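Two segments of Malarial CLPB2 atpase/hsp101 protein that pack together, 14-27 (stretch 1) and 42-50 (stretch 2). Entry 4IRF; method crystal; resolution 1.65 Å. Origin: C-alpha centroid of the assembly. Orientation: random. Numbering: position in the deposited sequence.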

ATOM      1  N   ASN A  14      -3.905   6.938  11.835  1.00 29.12           N
ATOM      2  CA  ASN A  14      -4.922   5.925  11.932  1.00 27.62           C
ATOM      3  C   ASN A  14      -5.253   5.295  10.617  1.00 34.66           C
ATOM      4  O   ASN A  14      -5.457   4.154  10.538  1.00 26.49           O
ATOM      5  CB  ASN A  14      -6.205   6.482  12.406  1.00 39.13           C
ATOM      6  CG  ASN A  14      -6.534   6.116  13.792  1.00 57.87           C
ATOM      7  OD1 ASN A  14      -7.105   5.026  14.105  1.00 65.19           O
ATOM      8  ND2 ASN A  14      -6.288   7.039  14.638  1.00 62.09           N
ATOM      9  N   ARG A  15      -5.454   6.122   9.617  1.00 27.25           N
ATOM     10  CA  ARG A  15      -5.842   5.590   8.324  1.00 25.86           C
ATOM     11  C   ARG A  15      -4.766   4.721   7.734  1.00 24.91           C
ATOM     12  O   ARG A  15      -5.066   3.808   6.974  1.00 25.07           O
ATOM     13  CB  ARG A  15      -6.268   6.707   7.356  1.00 23.24           C
ATOM     14  CG  ARG A  15      -5.244   7.830   7.127  1.00 24.97           C
ATOM     15  CD  ARG A  15      -5.812   8.798   6.077  1.00 28.14           C
ATOM     16  NE  ARG A  15      -4.981   9.968   5.783  1.00 26.10           N
ATOM     17  CZ  ARG A  15      -5.410  11.226   5.912  1.00 30.53           C
ATOM     18  NH1 ARG A  15      -6.648  11.452   6.321  1.00 31.98           N
ATOM     19  NH2 ARG A  15      -4.615  12.250   5.620  1.00 33.75           N
ATOM     20  N   THR A  16      -3.513   4.968   8.114  1.00 20.35           N
ATOM     21  CA  THR A  16      -2.412   4.168   7.597  1.00 21.89           C
ATOM     22  C   THR A  16      -2.440   2.801   8.282  1.00 25.86           C
ATOM     23  O   THR A  16      -2.349   1.749   7.627  1.00 21.80           O
ATOM     24  CB  THR A  16      -1.068   4.890   7.859  1.00 21.71           C
ATOM     25  OG1 THR A  16      -1.092   6.174   7.217  1.00 23.24           O
ATOM     26  CG2 THR A  16       0.080   4.093   7.354  1.00 22.16           C
ATOM     27  N   ILE A  17      -2.615   2.827   9.599  1.00 20.67           N
ATOM     28  CA  ILE A  17      -2.702   1.598  10.399  1.00 22.71           C
ATOM     29  C   ILE A  17      -3.908   0.767   9.933  1.00 24.82           C
ATOM     30  O   ILE A  17      -3.812  -0.443   9.814  1.00 24.06           O
ATOM     31  CB  ILE A  17      -2.914   1.952  11.872  1.00 21.36           C
ATOM     32  CG1 ILE A  17      -1.675   2.627  12.458  1.00 31.71           C
ATOM     33  CG2 ILE A  17      -3.204   0.705  12.687  1.00 24.63           C
ATOM     34  CD1 ILE A  17      -0.459   1.776  12.389  1.00 35.61           C
ATOM     35  N   ASN A  18      -5.037   1.424   9.668  1.00 23.21           N
ATOM     36  CA  ASN A  18      -6.221   0.705   9.201  1.00 25.33           C
ATOM     37  C   ASN A  18      -6.000  -0.016   7.871  1.00 26.24           C
ATOM     38  O   ASN A  18      -6.493  -1.127   7.663  1.00 23.74           O
ATOM     39  CB  ASN A  18      -7.434   1.640   9.119  1.00 30.99           C
ATOM     40  CG  ASN A  18      -7.903   2.101  10.495  1.00 31.08           C
ATOM     41  OD1 ASN A  18      -7.636   1.448  11.516  1.00 34.93           O
ATOM     42  ND2 ASN A  18      -8.622   3.226  10.529  1.00 36.64           N
ATOM     43  N   ILE A  19      -5.263   0.621   6.970  1.00 20.54           N
ATOM     44  CA  ILE A  19      -4.870  -0.028   5.738  1.00 22.91           C
ATOM     45  C   ILE A  19      -4.007  -1.264   6.035  1.00 19.61           C
ATOM     46  O   ILE A  19      -4.212  -2.322   5.440  1.00 22.85           O
ATOM     47  CB  ILE A  19      -4.098   0.936   4.785  1.00 19.12           C
ATOM     48  CG1 ILE A  19      -5.100   1.848   4.077  1.00 21.37           C
ATOM     49  CG2 ILE A  19      -3.390   0.191   3.694  1.00 21.62           C
ATOM     50  CD1 ILE A  19      -4.479   3.113   3.570  1.00 21.98           C
ATOM     51  N   LEU A  20      -3.024  -1.110   6.921  1.00 19.92           N
ATOM     52  CA  LEU A  20      -2.173  -2.241   7.289  1.00 19.21           C
ATOM     53  C   LEU A  20      -2.984  -3.378   7.895  1.00 24.58           C
ATOM     54  O   LEU A  20      -2.800  -4.529   7.530  1.00 25.61           O
ATOM     55  CB  LEU A  20      -1.098  -1.791   8.262  1.00 20.06           C
ATOM     56  CG  LEU A  20      -0.114  -0.785   7.692  1.00 21.70           C
ATOM     57  CD1 LEU A  20       0.824  -0.310   8.817  1.00 24.60           C
ATOM     58  CD2 LEU A  20       0.688  -1.418   6.566  1.00 25.78           C
ATOM     59  N   ASN A  21      -3.904  -3.063   8.797  1.00 21.19           N
ATOM     60  CA  ASN A  21      -4.729  -4.119   9.390  1.00 26.12           C
ATOM     61  C   ASN A  21      -5.694  -4.766   8.390  1.00 25.60           C
ATOM     62  O   ASN A  21      -5.984  -5.965   8.466  1.00 28.33           O
ATOM     63  CB  ASN A  21      -5.497  -3.578  10.587  1.00 27.73           C
ATOM     64  CG  ASN A  21      -4.606  -3.315  11.784  1.00 27.77           C
ATOM     65  OD1 ASN A  21      -3.565  -3.948  11.933  1.00 36.02           O
ATOM     66  ND2 ASN A  21      -5.040  -2.408  12.673  1.00 34.31           N
ATOM     67  N   ALA A  22      -6.216  -3.976   7.453  1.00 23.87           N
ATOM     68  CA  ALA A  22      -7.048  -4.571   6.406  1.00 25.37           C
ATOM     69  C   ALA A  22      -6.189  -5.470   5.529  1.00 28.79           C
ATOM     70  O   ALA A  22      -6.647  -6.509   4.987  1.00 27.15           O
ATOM     71  CB  ALA A  22      -7.754  -3.499   5.552  1.00 23.23           C
ATOM     72  N   GLY A  23      -4.943  -5.052   5.322  1.00 24.00           N
ATOM     73  CA  GLY A  23      -4.005  -5.842   4.566  1.00 23.81           C
ATOM     74  C   GLY A  23      -3.793  -7.220   5.187  1.00 26.12           C
ATOM     75  O   GLY A  23      -3.708  -8.214   4.462  1.00 27.02           O
ATOM     76  N   LYS A  24      -3.688  -7.292   6.513  1.00 23.03           N
ATOM     77  CA  LYS A  24      -3.525  -8.587   7.169  1.00 23.59           C
ATOM     78  C   LYS A  24      -4.718  -9.500   6.928  1.00 28.51           C
ATOM     79  O   LYS A  24      -4.547 -10.714   6.722  1.00 30.74           O
ATOM     80  CB  LYS A  24      -3.269  -8.411   8.675  1.00 28.67           C
ATOM     81  CG  LYS A  24      -1.908  -7.779   9.001  1.00 24.18           C
ATOM     82  CD  LYS A  24      -1.797  -7.510  10.497  1.00 31.50           C
ATOM     83  CE  LYS A  24      -0.478  -6.834  10.836  1.00 46.46           C
ATOM     84  NZ  LYS A  24      -0.240  -6.804  12.319  1.00 55.56           N
ATOM     85  N   ASN A  25      -5.915  -8.936   6.944  1.00 25.35           N
ATOM     86  CA  ASN A  25      -7.090  -9.748   6.638  1.00 31.18           C
ATOM     87  C   ASN A  25      -7.089 -10.271   5.195  1.00 34.54           C
ATOM     88  O   ASN A  25      -7.492 -11.414   4.915  1.00 34.12           O
ATOM     89  CB  ASN A  25      -8.366  -8.990   6.996  1.00 39.99           C
ATOM     90  CG  ASN A  25      -8.563  -8.879   8.499  1.00 54.41           C
ATOM     91  OD1 ASN A  25      -8.183  -9.785   9.251  1.00 55.72           O
ATOM     92  ND2 ASN A  25      -9.135  -7.766   8.945  1.00 53.83           N
ATOM     93  N   ILE A  26      -6.610  -9.452   4.269  1.00 29.87           N
ATOM     94  CA  ILE A  26      -6.523  -9.882   2.884  1.00 28.02           C
ATOM     95  C   ILE A  26      -5.466 -10.981   2.781  1.00 25.77           C
ATOM     96  O   ILE A  26      -5.633 -11.987   2.080  1.00 27.02           O
ATOM     97  CB  ILE A  26      -6.184  -8.666   1.958  1.00 24.79           C
ATOM     98  CG1 ILE A  26      -7.347  -7.696   1.967  1.00 29.40           C
ATOM     99  CG2 ILE A  26      -5.865  -9.122   0.552  1.00 25.58           C
ATOM    100  CD1 ILE A  26      -7.055  -6.296   1.373  1.00 25.42           C
ATOM    101  N   ALA A  27      -4.358 -10.805   3.501  1.00 25.00           N
ATOM    102  CA  ALA A  27      -3.317 -11.812   3.496  1.00 29.47           C
ATOM    103  C   ALA A  27      -3.885 -13.148   3.984  1.00 32.57           C
ATOM    104  O   ALA A  27      -3.664 -14.179   3.362  1.00 30.96           O
ATOM    105  CB  ALA A  27      -2.133 -11.369   4.355  1.00 30.87           C
ATOM    106  N   SER A  42      -3.729  -3.997  -2.006  1.00 20.57           N
ATOM    107  CA  SER A  42      -5.165  -4.322  -2.134  1.00 21.66           C
ATOM    108  C   SER A  42      -5.964  -3.470  -1.163  1.00 21.63           C
ATOM    109  O   SER A  42      -6.939  -2.806  -1.532  1.00 25.67           O
ATOM    110  CB  SER A  42      -5.404  -5.800  -1.829  1.00 22.39           C
ATOM    111  OG  SER A  42      -6.787  -6.130  -1.893  1.00 28.75           O
ATOM    112  N   ALA A  43      -5.506  -3.439   0.098  1.00 25.84           N
ATOM    113  CA  ALA A  43      -6.141  -2.645   1.147  1.00 21.10           C
ATOM    114  C   ALA A  43      -6.140  -1.127   0.880  1.00 24.66           C
ATOM    115  O   ALA A  43      -7.100  -0.413   1.175  1.00 25.95           O
ATOM    116  CB  ALA A  43      -5.469  -2.956   2.503  1.00 22.66           C
ATOM    117  N   LEU A  44      -5.030  -0.634   0.355  1.00 20.85           N
ATOM    118  CA  LEU A  44      -4.860   0.791   0.134  1.00 20.21           C
ATOM    119  C   LEU A  44      -5.818   1.209  -0.978  1.00 28.54           C
ATOM    120  O   LEU A  44      -6.587   2.159  -0.790  1.00 24.67           O
ATOM    121  CB  LEU A  44      -3.392   1.082  -0.202  1.00 20.06           C
ATOM    122  CG  LEU A  44      -2.997   2.554  -0.171  1.00 21.80           C
ATOM    123  CD1 LEU A  44      -1.548   2.719   0.261  1.00 21.64           C
ATOM    124  CD2 LEU A  44      -3.173   3.111  -1.569  1.00 23.00           C
ATOM    125  N   ALA A  45      -5.832   0.427  -2.061  1.00 23.09           N
ATOM    126  CA  ALA A  45      -6.684   0.733  -3.234  1.00 28.12           C
ATOM    127  C   ALA A  45      -8.158   0.813  -2.823  1.00 32.30           C
ATOM    128  O   ALA A  45      -8.914   1.631  -3.352  1.00 35.10           O
ATOM    129  CB  ALA A  45      -6.473  -0.274  -4.314  1.00 27.21           C
ATOM    130  N   LYS A  46      -8.569  -0.016  -1.861  1.00 28.11           N
ATOM    131  CA  LYS A  46      -9.980  -0.040  -1.487  1.00 27.23           C
ATOM    132  C   LYS A  46     -10.363   0.885  -0.333  1.00 36.47           C
ATOM    133  O   LYS A  46     -11.542   1.119  -0.083  1.00 31.14           O
ATOM    134  CB  LYS A  46     -10.441  -1.466  -1.210  1.00 32.74           C
ATOM    135  CG  LYS A  46     -10.019  -1.998   0.148  1.00 33.53           C
ATOM    136  CD  LYS A  46     -10.866  -3.221   0.515  1.00 36.10           C
ATOM    137  CE  LYS A  46     -10.297  -3.979   1.709  1.00 40.28           C
ATOM    138  NZ  LYS A  46     -11.066  -5.260   1.881  1.00 42.50           N
ATOM    139  N   SER A  47      -9.377   1.442   0.366  1.00 28.69           N
ATOM    140  CA  SER A  47      -9.680   2.358   1.447  1.00 29.98           C
ATOM    141  C   SER A  47     -10.317   3.660   0.964  1.00 33.22           C
ATOM    142  O   SER A  47     -10.211   4.013  -0.229  1.00 30.38           O
ATOM    143  CB  SER A  47      -8.405   2.726   2.206  1.00 28.17           C
ATOM    144  OG  SER A  47      -7.534   3.485   1.393  1.00 26.24           O
ATOM    145  N   ASP A  48     -10.937   4.384   1.897  1.00 30.37           N
ATOM    146  CA  ASP A  48     -11.517   5.697   1.578  1.00 34.72           C
ATOM    147  C   ASP A  48     -10.465   6.634   0.998  1.00 33.03           C
ATOM    148  O   ASP A  48     -10.652   7.231  -0.069  1.00 33.08           O
ATOM    149  CB  ASP A  48     -12.121   6.345   2.824  1.00 34.49           C
ATOM    150  CG  ASP A  48     -13.515   5.817   3.155  1.00 56.33           C
ATOM    151  OD1 ASP A  48     -14.111   5.082   2.326  1.00 51.33           O
ATOM    152  OD2 ASP A  48     -14.017   6.156   4.250  1.00 70.22           O
ATOM    153  N   TYR A  49      -9.346   6.765   1.706  1.00 32.58           N
ATOM    154  CA  TYR A  49      -8.353   7.762   1.328  1.00 28.15           C
ATOM    155  C   TYR A  49      -7.568   7.312   0.105  1.00 31.08           C
ATOM    156  O   TYR A  49      -7.300   8.100  -0.815  1.00 28.26           O
ATOM    157  CB  TYR A  49      -7.417   8.021   2.504  1.00 25.62           C
ATOM    158  CG  TYR A  49      -6.489   9.184   2.300  1.00 28.20           C
ATOM    159  CD1 TYR A  49      -5.371   9.077   1.494  1.00 33.85           C
ATOM    160  CD2 TYR A  49      -6.736  10.403   2.911  1.00 36.18           C
ATOM    161  CE1 TYR A  49      -4.519  10.133   1.302  1.00 34.84           C
ATOM    162  CE2 TYR A  49      -5.877  11.474   2.728  1.00 34.49           C
ATOM    163  CZ  TYR A  49      -4.774  11.331   1.916  1.00 36.35           C
ATOM    164  OH  TYR A  49      -3.900  12.383   1.721  1.00 35.34           O
ATOM    165  N   GLY A  50      -7.149   6.047   0.113  1.00 29.80           N
ATOM    166  CA  GLY A  50      -6.437   5.498  -1.015  1.00 29.08           C
ATOM    167  C   GLY A  50      -7.227   5.551  -2.317  1.00 26.15           C
ATOM    168  O   GLY A  50      -6.650   5.814  -3.379  1.00 30.09           O
TER
HETATM  169  O   HOH W   1      -9.482  -6.467   4.397  1.00 40.20           O

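No direct hydrogen bond joins the two stretches; the contact buries 466 Å² in all, much of it in apolar packing. At its center Ala43 is a knob seated among Ile19, Ala22, Gly23 and Ile26. Its methyl is small enough to let the helices come close: Ala43 CB lies 3.3 Å from Ile19 O and 3.6 Å from Gly23 N, in contact with backbone, while Ala22 CB, 3.8 Å from Ala43 CB, adds little bulk. Gly23 has no side chain, so Ala43 meets its backbone directly.

Ile19 and Ile26 flank this site, both with chi1 m and chi2 t, an extended arrangement common on helices. Ile19 places CG2 4.0 Å from both Ala43 CB and Leu44 CB, and its CD1 reaches to 3.8 Å from Ser47 OG. Ile26 sends CD1 to 3.9 Å from Ala43 CB and 4.0 Å from Lys46 CE, so it meets the aliphatic part of the lysine. The chain of Lys46, p at chi1 and t thereafter, brings NZ to a water that it shares with Ala22 O.

Ser47, chi1 p, turns OG to the backbone of its own stretch, donating to Leu44 O (2.7 Å) and accepting from Gly50 N (2.9 Å) as an N-cap. At the far end, Arg15 (p, then t, t) lays its guanidinium over the Tyr49 ring, with CZ 3.2 Å from Tyr49 CE2; the tyrosine's chi1 t directs the ring toward Arg15 and chi2 of -77° sets its plane. A flat cation suits an aromatic face, leaving Arg15 NE and NH2 and Tyr49 OH their hydrogen bonds elsewhere in the structure.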